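PDB 6GDX: periplasmic divalent cation tolerance protein from Synechococcus elongatus, which is of unsettled function, a trimeric PII-like protein of the CutA family, once linked to copper and heavy-metal tolerance, that may instead carry or sense small molecules. Local coordinates for residues B[26-31]-B[120-125]; B[35-40]-B[113-118]; B[88-93]-B[126-131]. All blocks are in the same frame, centred on the assembly; numbering follows the deposited sequence.

Contact 1. Residues B[26-31]-B[120-125]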
loop_
_atom_site.group_PDB
_atom_site.type_symbol
_atom_site.label_atom_id
_atom_site.label_comp_id
_atom_site.label_asym_id
_atom_site.label_seq_id
_atom_site.Cartn_x
_atom_site.Cartn_y
_atom_site.Cartn_z
ATOM N N SER B 26 4.669 -10.667 -19.407
ATOM C CA SER B 26 3.201 -10.541 -19.438
ATOM C C SER B 26 2.542 -10.687 -18.061
ATOM O O SER B 26 3.081 -11.378 -17.178
ATOM C CB SER B 26 2.588 -11.539 -20.416
ATOM O OG SER B 26 2.844 -12.878 -20.020
ATOM N N LEU B 27 1.381 -10.043 -17.898
ATOM C CA LEU B 27 0.625 -10.192 -16.653
ATOM C C LEU B 27 -0.080 -11.515 -16.636
ATOM O O LEU B 27 -0.744 -11.933 -17.602
ATOM C CB LEU B 27 -0.418 -9.089 -16.360
ATOM C CG LEU B 27 0.172 -7.765 -15.887
ATOM C CD1 LEU B 27 -0.881 -6.670 -15.862
ATOM C CD2 LEU B 27 0.844 -7.863 -14.533
ATOM N N ILE B 28 0.002 -12.155 -15.489
ATOM C CA ILE B 28 -0.715 -13.364 -15.216
ATOM C C ILE B 28 -1.491 -13.234 -13.913
ATOM O O ILE B 28 -1.101 -12.512 -12.998
ATOM C CB ILE B 28 0.246 -14.560 -15.110
ATOM C CG1 ILE B 28 1.389 -14.304 -14.115
ATOM C CG2 ILE B 28 0.756 -14.936 -16.497
ATOM C CD1 ILE B 28 2.002 -15.577 -13.620
ATOM N N GLU B 29 -2.626 -13.932 -13.842
ATOM C CA GLU B 29 -3.370 -14.046 -12.587
ATOM C C GLU B 29 -2.523 -14.713 -11.553
ATOM O O GLU B 29 -1.800 -15.660 -11.830
ATOM C CB GLU B 29 -4.572 -14.930 -12.732
ATOM C CG GLU B 29 -5.619 -14.400 -13.656
ATOM C CD GLU B 29 -6.856 -15.290 -13.669
ATOM O OE1 GLU B 29 -6.932 -16.342 -12.975
ATOM O OE2 GLU B 29 -7.801 -14.922 -14.328
ATOM N N THR B 30 -2.636 -14.235 -10.324
ATOM C CA THR B 30 -1.895 -14.802 -9.202
ATOM C C THR B 30 -2.831 -14.940 -7.998
ATOM O O THR B 30 -3.544 -13.995 -7.672
ATOM C CB THR B 30 -0.661 -13.935 -8.802
ATOM O OG1 THR B 30 -1.045 -12.590 -8.515
ATOM C CG2 THR B 30 0.361 -13.900 -9.918
ATOM N N ALA B 31 -2.739 -16.068 -7.320
ATOM C CA ALA B 31 -3.475 -16.287 -6.086
ATOM C C ALA B 31 -2.586 -16.696 -4.929
ATOM O O ALA B 31 -3.100 -16.756 -3.802
ATOM C CB ALA B 31 -4.559 -17.315 -6.299
ATOM N N SER B 120 0.481 -10.452 -11.395
ATOM C CA SER B 120 1.903 -10.096 -11.395
ATOM C C SER B 120 2.436 -10.401 -12.795
ATOM O O SER B 120 1.715 -10.888 -13.653
ATOM C CB SER B 120 2.647 -10.903 -10.357
ATOM O OG SER B 120 3.993 -10.562 -10.268
ATOM N N SER B 121 3.712 -10.152 -13.032
ATOM C CA SER B 121 4.335 -10.654 -14.252
ATOM C C SER B 121 4.822 -12.070 -14.014
ATOM O O SER B 121 5.092 -12.474 -12.864
ATOM C CB SER B 121 5.485 -9.772 -14.675
ATOM O OG SER B 121 6.509 -9.826 -13.711
ATOM N N VAL B 122 4.954 -12.827 -15.094
ATOM C CA VAL B 122 5.534 -14.152 -14.967
ATOM C C VAL B 122 6.931 -14.065 -14.326
ATOM O O VAL B 122 7.271 -14.835 -13.426
ATOM C CB VAL B 122 5.628 -14.866 -16.336
ATOM C CG1 VAL B 122 6.367 -16.182 -16.208
ATOM C CG2 VAL B 122 4.233 -15.095 -16.922
ATOM N N ALA B 123 7.731 -13.136 -14.828
ATOM C CA ALA B 123 9.101 -13.002 -14.350
ATOM C C ALA B 123 9.192 -12.673 -12.871
ATOM O O ALA B 123 10.014 -13.245 -12.153
ATOM C CB ALA B 123 9.862 -11.961 -15.164
ATOM N N TYR B 124 8.356 -11.739 -12.406
ATOM C CA TYR B 124 8.403 -11.330 -11.004
ATOM C C TYR B 124 7.921 -12.464 -10.102
ATOM O O TYR B 124 8.525 -12.770 -9.066
ATOM C CB TYR B 124 7.615 -10.047 -10.756
ATOM C CG TYR B 124 7.717 -9.627 -9.326
ATOM C CD1 TYR B 124 8.796 -8.931 -8.844
ATOM C CD2 TYR B 124 6.691 -9.934 -8.421
ATOM C CE1 TYR B 124 8.841 -8.563 -7.494
ATOM C CE2 TYR B 124 6.757 -9.606 -7.090
ATOM C CZ TYR B 124 7.819 -8.900 -6.643
ATOM O OH TYR B 124 7.859 -8.608 -5.282
ATOM N N ARG B 125 6.793 -13.079 -10.471
ATOM C CA ARG B 125 6.296 -14.183 -9.660
ATOM C C ARG B 125 7.328 -15.304 -9.586
ATOM O O ARG B 125 7.555 -15.859 -8.514
ATOM C CB ARG B 125 4.961 -14.722 -10.160
ATOM C CG ARG B 125 4.545 -16.011 -9.463
ATOM C CD ARG B 125 3.101 -16.360 -9.720
ATOM N NE ARG B 125 2.754 -17.630 -9.087
ATOM C CZ ARG B 125 2.969 -18.816 -9.632
ATOM N NH1 ARG B 125 2.605 -19.885 -8.962
ATOM N NH2 ARG B 125 3.552 -18.929 -10.816
#

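Contact 2. Residues B[35-40]-B[113-118]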
loop_
_atom_site.group_PDB
_atom_site.type_symbol
_atom_site.label_atom_id
_atom_site.label_comp_id
_atom_site.label_asym_id
_atom_site.label_seq_id
_atom_site.Cartn_x
_atom_site.Cartn_y
_atom_site.Cartn_z
ATOM N N LEU B 35 1.335 -10.101 0.563
ATOM C CA LEU B 35 2.049 -8.949 1.159
ATOM C C LEU B 35 1.645 -8.875 2.610
ATOM O O LEU B 35 0.468 -8.628 2.915
ATOM C CB LEU B 35 1.657 -7.655 0.484
ATOM C CG LEU B 35 1.922 -7.511 -0.989
ATOM C CD1 LEU B 35 1.324 -6.216 -1.540
ATOM C CD2 LEU B 35 3.403 -7.589 -1.285
ATOM N N LEU B 36 2.576 -9.052 3.524
ATOM C CA LEU B 36 2.299 -8.898 4.944
ATOM C C LEU B 36 2.772 -7.520 5.360
ATOM O O LEU B 36 3.952 -7.170 5.177
ATOM C CB LEU B 36 2.931 -10.018 5.749
ATOM C CG LEU B 36 2.647 -9.971 7.246
ATOM C CD1 LEU B 36 2.686 -11.379 7.839
ATOM C CD2 LEU B 36 3.580 -9.074 8.036
ATOM N N LEU B 37 1.857 -6.753 5.949
ATOM C CA LEU B 37 2.128 -5.389 6.409
ATOM C C LEU B 37 2.204 -5.353 7.907
ATOM O O LEU B 37 1.306 -5.869 8.603
ATOM C CB LEU B 37 0.995 -4.468 5.942
ATOM C CG LEU B 37 0.651 -4.516 4.456
ATOM C CD1 LEU B 37 -0.535 -3.598 4.178
ATOM C CD2 LEU B 37 1.829 -4.255 3.560
ATOM N N THR B 38 3.274 -4.765 8.422
ATOM C CA THR B 38 3.417 -4.524 9.851
ATOM C C THR B 38 4.194 -3.218 10.045
ATOM O O THR B 38 4.687 -2.638 9.073
ATOM C CB THR B 38 4.090 -5.701 10.565
ATOM O OG1 THR B 38 4.009 -5.514 11.983
ATOM C CG2 THR B 38 5.513 -5.884 10.158
ATOM N N THR B 39 4.285 -2.748 11.283
ATOM C CA THR B 39 5.089 -1.563 11.604
ATOM C C THR B 39 6.006 -1.887 12.757
ATOM O O THR B 39 5.725 -2.748 13.585
ATOM C CB THR B 39 4.224 -0.348 11.951
ATOM O OG1 THR B 39 3.544 -0.590 13.167
ATOM C CG2 THR B 39 3.238 -0.021 10.861
ATOM N N VAL B 40 7.127 -1.154 12.801
ATOM C CA VAL B 40 8.010 -1.123 13.960
ATOM C C VAL B 40 8.308 0.345 14.266
ATOM O O VAL B 40 7.881 1.243 13.537
ATOM C CB VAL B 40 9.312 -1.912 13.713
ATOM C CG1 VAL B 40 9.019 -3.360 13.437
ATOM C CG2 VAL B 40 10.124 -1.308 12.575
ATOM N N LEU B 113 -1.485 -7.200 8.786
ATOM C CA LEU B 113 -2.512 -7.143 7.776
ATOM C C LEU B 113 -1.936 -7.729 6.502
ATOM O O LEU B 113 -0.834 -7.350 6.108
ATOM C CB LEU B 113 -2.957 -5.738 7.528
ATOM C CG LEU B 113 -3.723 -5.094 8.688
ATOM C CD1 LEU B 113 -3.979 -3.666 8.345
ATOM C CD2 LEU B 113 -5.046 -5.789 8.976
ATOM N N VAL B 114 -2.651 -8.663 5.870
ATOM C CA VAL B 114 -2.131 -9.351 4.709
ATOM C C VAL B 114 -2.989 -9.021 3.517
ATOM O O VAL B 114 -4.218 -9.165 3.580
ATOM C CB VAL B 114 -2.082 -10.843 4.952
ATOM C CG1 VAL B 114 -1.487 -11.562 3.749
ATOM C CG2 VAL B 114 -1.293 -11.160 6.206
ATOM N N LEU B 115 -2.346 -8.664 2.409
ATOM C CA LEU B 115 -3.007 -8.423 1.124
ATOM C C LEU B 115 -2.621 -9.504 0.130
ATOM O O LEU B 115 -1.519 -10.051 0.199
ATOM C CB LEU B 115 -2.618 -7.067 0.536
ATOM C CG LEU B 115 -2.835 -5.850 1.414
ATOM C CD1 LEU B 115 -2.330 -4.609 0.712
ATOM C CD2 LEU B 115 -4.297 -5.675 1.721
ATOM N N THR B 116 -3.524 -9.807 -0.788
ATOM C CA THR B 116 -3.254 -10.735 -1.893
ATOM C C THR B 116 -3.269 -9.978 -3.204
ATOM O O THR B 116 -4.330 -9.528 -3.659
ATOM C CB THR B 116 -4.266 -11.889 -1.907
ATOM O OG1 THR B 116 -4.058 -12.674 -0.720
ATOM C CG2 THR B 116 -4.086 -12.783 -3.129
ATOM N N PRO B 117 -2.116 -9.846 -3.854
ATOM C CA PRO B 117 -2.092 -9.345 -5.237
ATOM C C PRO B 117 -2.849 -10.277 -6.168
ATOM O O PRO B 117 -2.820 -11.499 -6.025
ATOM C CB PRO B 117 -0.601 -9.294 -5.563
ATOM C CG PRO B 117 0.087 -9.281 -4.219
ATOM C CD PRO B 117 -0.759 -10.156 -3.377
ATOM N N ILE B 118 -3.581 -9.699 -7.094
ATOM C CA ILE B 118 -4.401 -10.470 -8.015
ATOM C C ILE B 118 -3.696 -10.749 -9.319
ATOM O O ILE B 118 -4.180 -11.596 -10.105
ATOM C CB ILE B 118 -5.761 -9.722 -8.277
ATOM C CG1 ILE B 118 -5.570 -8.387 -9.099
ATOM C CG2 ILE B 118 -6.600 -9.630 -7.011
ATOM C CD1 ILE B 118 -5.806 -8.425 -10.570
#

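Contact 3. Residues B[88-93]-B[126-131]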
loop_
_atom_site.group_PDB
_atom_site.type_symbol
_atom_site.label_atom_id
_atom_site.label_comp_id
_atom_site.label_asym_id
_atom_site.label_seq_id
_atom_site.Cartn_x
_atom_site.Cartn_y
_atom_site.Cartn_z
ATOM N N LYS B 88 7.116 -9.315 1.084
ATOM C CA LYS B 88 6.636 -10.030 -0.109
ATOM C C LYS B 88 6.958 -11.495 0.063
ATOM O O LYS B 88 8.152 -11.882 0.172
ATOM C CB LYS B 88 7.352 -9.543 -1.361
ATOM C CG LYS B 88 6.895 -8.261 -1.933
ATOM C CD LYS B 88 7.067 -7.118 -0.992
ATOM C CE LYS B 88 6.986 -5.815 -1.739
ATOM N NZ LYS B 88 6.961 -4.686 -0.785
ATOM N N THR B 89 5.933 -12.331 0.071
ATOM C CA THR B 89 6.112 -13.764 0.307
ATOM C C THR B 89 5.069 -14.548 -0.439
ATOM O O THR B 89 4.300 -14.014 -1.234
ATOM C CB THR B 89 6.124 -14.011 1.834
ATOM O OG1 THR B 89 6.642 -15.297 2.108
ATOM C CG2 THR B 89 4.769 -13.823 2.501
ATOM N N THR B 90 5.061 -15.846 -0.197
ATOM C CA THR B 90 4.065 -16.727 -0.791
ATOM C C THR B 90 3.109 -17.194 0.276
ATOM O O THR B 90 3.385 -17.166 1.467
ATOM C CB THR B 90 4.729 -17.969 -1.379
ATOM O OG1 THR B 90 5.412 -18.660 -0.328
ATOM C CG2 THR B 90 5.703 -17.647 -2.512
ATOM N N VAL B 91 1.962 -17.714 -0.159
ATOM C CA VAL B 91 1.018 -18.269 0.798
ATOM C C VAL B 91 1.663 -19.413 1.568
ATOM O O VAL B 91 1.367 -19.598 2.752
ATOM C CB VAL B 91 -0.299 -18.682 0.121
ATOM C CG1 VAL B 91 -0.091 -19.792 -0.884
ATOM C CG2 VAL B 91 -1.328 -19.040 1.190
ATOM N N GLU B 92 2.531 -20.179 0.909
ATOM C CA GLU B 92 3.177 -21.307 1.572
ATOM C C GLU B 92 4.074 -20.885 2.735
ATOM O O GLU B 92 4.219 -21.660 3.689
ATOM C CB GLU B 92 3.995 -22.125 0.571
ATOM C CG GLU B 92 3.133 -22.874 -0.444
ATOM C CD GLU B 92 2.868 -22.113 -1.738
ATOM O OE1 GLU B 92 3.166 -20.892 -1.860
ATOM O OE2 GLU B 92 2.375 -22.738 -2.698
ATOM N N GLN B 93 4.692 -19.698 2.680
ATOM C CA GLN B 93 5.539 -19.223 3.778
ATOM C C GLN B 93 4.824 -18.295 4.742
ATOM O O GLN B 93 5.420 -17.927 5.745
ATOM C CB GLN B 93 6.815 -18.536 3.266
ATOM C CG GLN B 93 7.710 -19.407 2.405
ATOM C CD GLN B 93 8.004 -20.725 3.048
ATOM O OE1 GLN B 93 8.276 -20.770 4.238
ATOM N NE2 GLN B 93 7.942 -21.804 2.275
ATOM N N ASP B 126 7.951 -15.640 -10.720
ATOM C CA ASP B 126 8.965 -16.678 -10.708
ATOM C C ASP B 126 10.174 -16.305 -9.848
ATOM O O ASP B 126 10.691 -17.160 -9.134
ATOM C CB ASP B 126 9.434 -16.975 -12.131
ATOM C CG ASP B 126 8.387 -17.707 -12.967
ATOM O OD1 ASP B 126 7.349 -18.165 -12.433
ATOM O OD2 ASP B 126 8.620 -17.838 -14.192
ATOM N N TRP B 127 10.603 -15.039 -9.890
ATOM C CA TRP B 127 11.692 -14.576 -9.029
ATOM C C TRP B 127 11.323 -14.743 -7.557
ATOM O O TRP B 127 12.087 -15.247 -6.730
ATOM C CB TRP B 127 12.079 -13.120 -9.342
ATOM C CG TRP B 127 12.917 -12.574 -8.243
ATOM C CD1 TRP B 127 14.240 -12.803 -8.002
ATOM C CD2 TRP B 127 12.456 -11.819 -7.127
ATOM N NE1 TRP B 127 14.618 -12.204 -6.821
ATOM C CE2 TRP B 127 13.530 -11.604 -6.260
ATOM C CE3 TRP B 127 11.216 -11.290 -6.789
ATOM C CZ2 TRP B 127 13.384 -10.895 -5.059
ATOM C CZ3 TRP B 127 11.068 -10.618 -5.599
ATOM C CH2 TRP B 127 12.140 -10.423 -4.761
ATOM N N LEU B 128 10.119 -14.307 -7.212
ATOM C CA LEU B 128 9.688 -14.316 -5.825
ATOM C C LEU B 128 9.654 -15.753 -5.312
ATOM O O LEU B 128 10.250 -16.069 -4.260
ATOM C CB LEU B 128 8.329 -13.602 -5.703
ATOM C CG LEU B 128 7.859 -13.293 -4.300
ATOM C CD1 LEU B 128 6.788 -12.218 -4.347
ATOM C CD2 LEU B 128 7.327 -14.528 -3.614
ATOM N N ARG B 129 8.993 -16.620 -6.068
ATOM C CA ARG B 129 8.901 -18.025 -5.668
ATOM C C ARG B 129 10.262 -18.711 -5.609
ATOM O O ARG B 129 10.562 -19.433 -4.642
ATOM C CB ARG B 129 7.995 -18.785 -6.620
ATOM C CG ARG B 129 6.561 -18.304 -6.594
ATOM C CD ARG B 129 5.534 -19.290 -7.101
ATOM N NE ARG B 129 4.505 -19.367 -6.081
ATOM C CZ ARG B 129 4.447 -20.250 -5.082
ATOM N NH1 ARG B 129 3.474 -20.121 -4.222
ATOM N NH2 ARG B 129 5.305 -21.268 -4.955
ATOM N N SER B 130 11.108 -18.454 -6.592
ATOM C CA SER B 130 12.442 -19.106 -6.579
ATOM C C SER B 130 13.364 -18.579 -5.470
ATOM O O SER B 130 14.290 -19.277 -5.027
ATOM C CB SER B 130 13.121 -18.994 -7.931
ATOM O OG SER B 130 13.396 -17.677 -8.269
ATOM N N SER B 131 13.120 -17.365 -4.987
ATOM C CA SER B 131 13.873 -16.829 -3.868
ATOM C C SER B 131 13.621 -17.502 -2.557
ATOM O O SER B 131 14.426 -17.331 -1.636
ATOM C CB SER B 131 13.527 -15.377 -3.665
ATOM O OG SER B 131 14.058 -14.703 -4.731
#

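Contact 1. Residues B[26-31]-B[120-125]
A short two-stranded antiparallel ladder pairs Leu27 and Ile28, near the start of the modelled chain, with Ser121 and Ser120, just where strand 119-121 turns into helix 122-131. Ile28 and Ser120 are the hydrogen-bonded pair: Ile28 N gives an almost straight bond to Ser120 O (2.8 Å, 171° at the hydrogen), and Ser120 N returns a longer one to Ile28 O at 3.1 Å. A third bond, from Val122 N to Ser26 O at 3.2 Å, carries the pairing into the helix start. Ser121 is the N-cap of this helix: chi1 of 65° sets OG between its own backbone N and carbonyl carbon, where it accepts from Tyr124 N at 3.0 Å. The side chains of Ile28 and Val122 cross at about a right angle, CG2 on CG2 at 3.5 Å. In the conformer described here, one of two modelled, Arg125 CD lies 4.1 Å from Ile28 CD1 and 3.7 Å from Thr30 CG2, so this end of the contact is less certain. With an alanine in place of Ile28 the ladder bonds could persist, but a gap would probably open beside Val122 CG2 and the aliphatic stem of Arg125. Ser120 OG bonds Cys112 O of the second subunit, and Ser120 also pairs with a strand there, the intersubunit beta pairing characteristic of CutA trimers.

Contact 2. Residues B[35-40]-B[113-118]
Leu35, Leu36 and Leu37 lie antiparallel to Leu115, Val114 and Leu113, the first and last pairs hydrogen-bonded and the middle one not. Backbone bonds come first, four in all. Leu35 and Leu115 exchange two, with Leu35 N to Leu115 O at 2.9 Å; Leu37 and Leu113 exchange two more, of which Leu37 N to Leu113 O is the shortest at 2.8 Å. Between them Val114 CA makes a CA-H...O contact with Leu35 O, 3.2 Å away, so that this oxygen receives both a CA-H and the N-H of Leu115.

The apolar contacts fall on both faces of the sheet. On the one bearing Leu35, Leu37, Leu113 and Leu115, a diagonal contact brings Leu37 CD1 to 4.0 Å from Leu115 CD1; both leucines hold CG anti to the carbonyl carbon (chi1 -52° and -55°), and their side chains cross obliquely. Leu35 CG reaches the ring of Pro117 beyond the strand end, 4.1 Å from its CG. On the opposite face Leu36 CG lies 4.2 Å from Val114 CG2, and both residues pack on Leu94 of helix 91-104.

Contacts between subunits come last. Leu115 packs on Leu115 of both the second and the third subunits, and Leu113 and Val114 pair with a strand of the third, carrying the sheet across the interface. Pairing the first and last strands of a beta-alpha-beta-beta-alpha-beta unit in this way belongs to the ferredoxin-like fold, here in its trimeric PII-like form.

Contact 3. Residues B[88-93]-B[126-131]
Leu128 of segment 126-131 fills the tight part, lying against Lys88 and Thr90 at the end of strand 88-90, which the helix crosses at 73° with the axes 8.3 Å apart. CG of Leu128 stands anti to the backbone N (chi1 -169°), and its two methyls divide the work: CD1 lies 4.0 Å from Lys88 CB, CD2 3.7 Å from Thr90 CG2. Leu33 and Ala60 also touch this buried leucine. Thr90 has two roles. Its OG1 accepts from Gln93 N at 3.3 Å as the N-cap of helix 91-104, while CG2, on the other branch, both meets Leu128 and sits over one face of the Arg129 guanidinium, 3.7 Å from NH1.

The solvent side is polar and thinner. There exposed Glu92 bridges to Arg129 through one pair of atoms, NH1 to OE1, a salt bridge modelled at 2.5 Å, short enough for its exact length to be doubtful. The carboxylate and guanidinium planes stand 78° apart, so the two groups do not lie flat together in a paired, two-bond grip.

On its flank the helix joins the trimer, Trp127 NE1 bonding Arg72 O of the second subunit. A C-terminal helix packed in this manner against the sheet end is an addition to the ferredoxin-like core, as in other CutA proteins.

In the fold
Contact 2 is the core of the three, apolar and buried near the chain's centre, while contact 1 sits at the periphery and is only partly buried; contact 3 is mostly buried but has a charged pair, Glu92 and Arg129, on its solvent side. Contacts 1 and 3 share helix 122-131, the former holding its capped start and the latter its later turns. Contacts 2 and 3 reach neighbouring strands of one sheet, where Leu35 packs on Lys88. Contacts 1 and 2 meet where the backbones of Thr30 and Ile118 bond. Main-chain ladders dominate the first two; side chains carry most of the third. All three touch the second subunit.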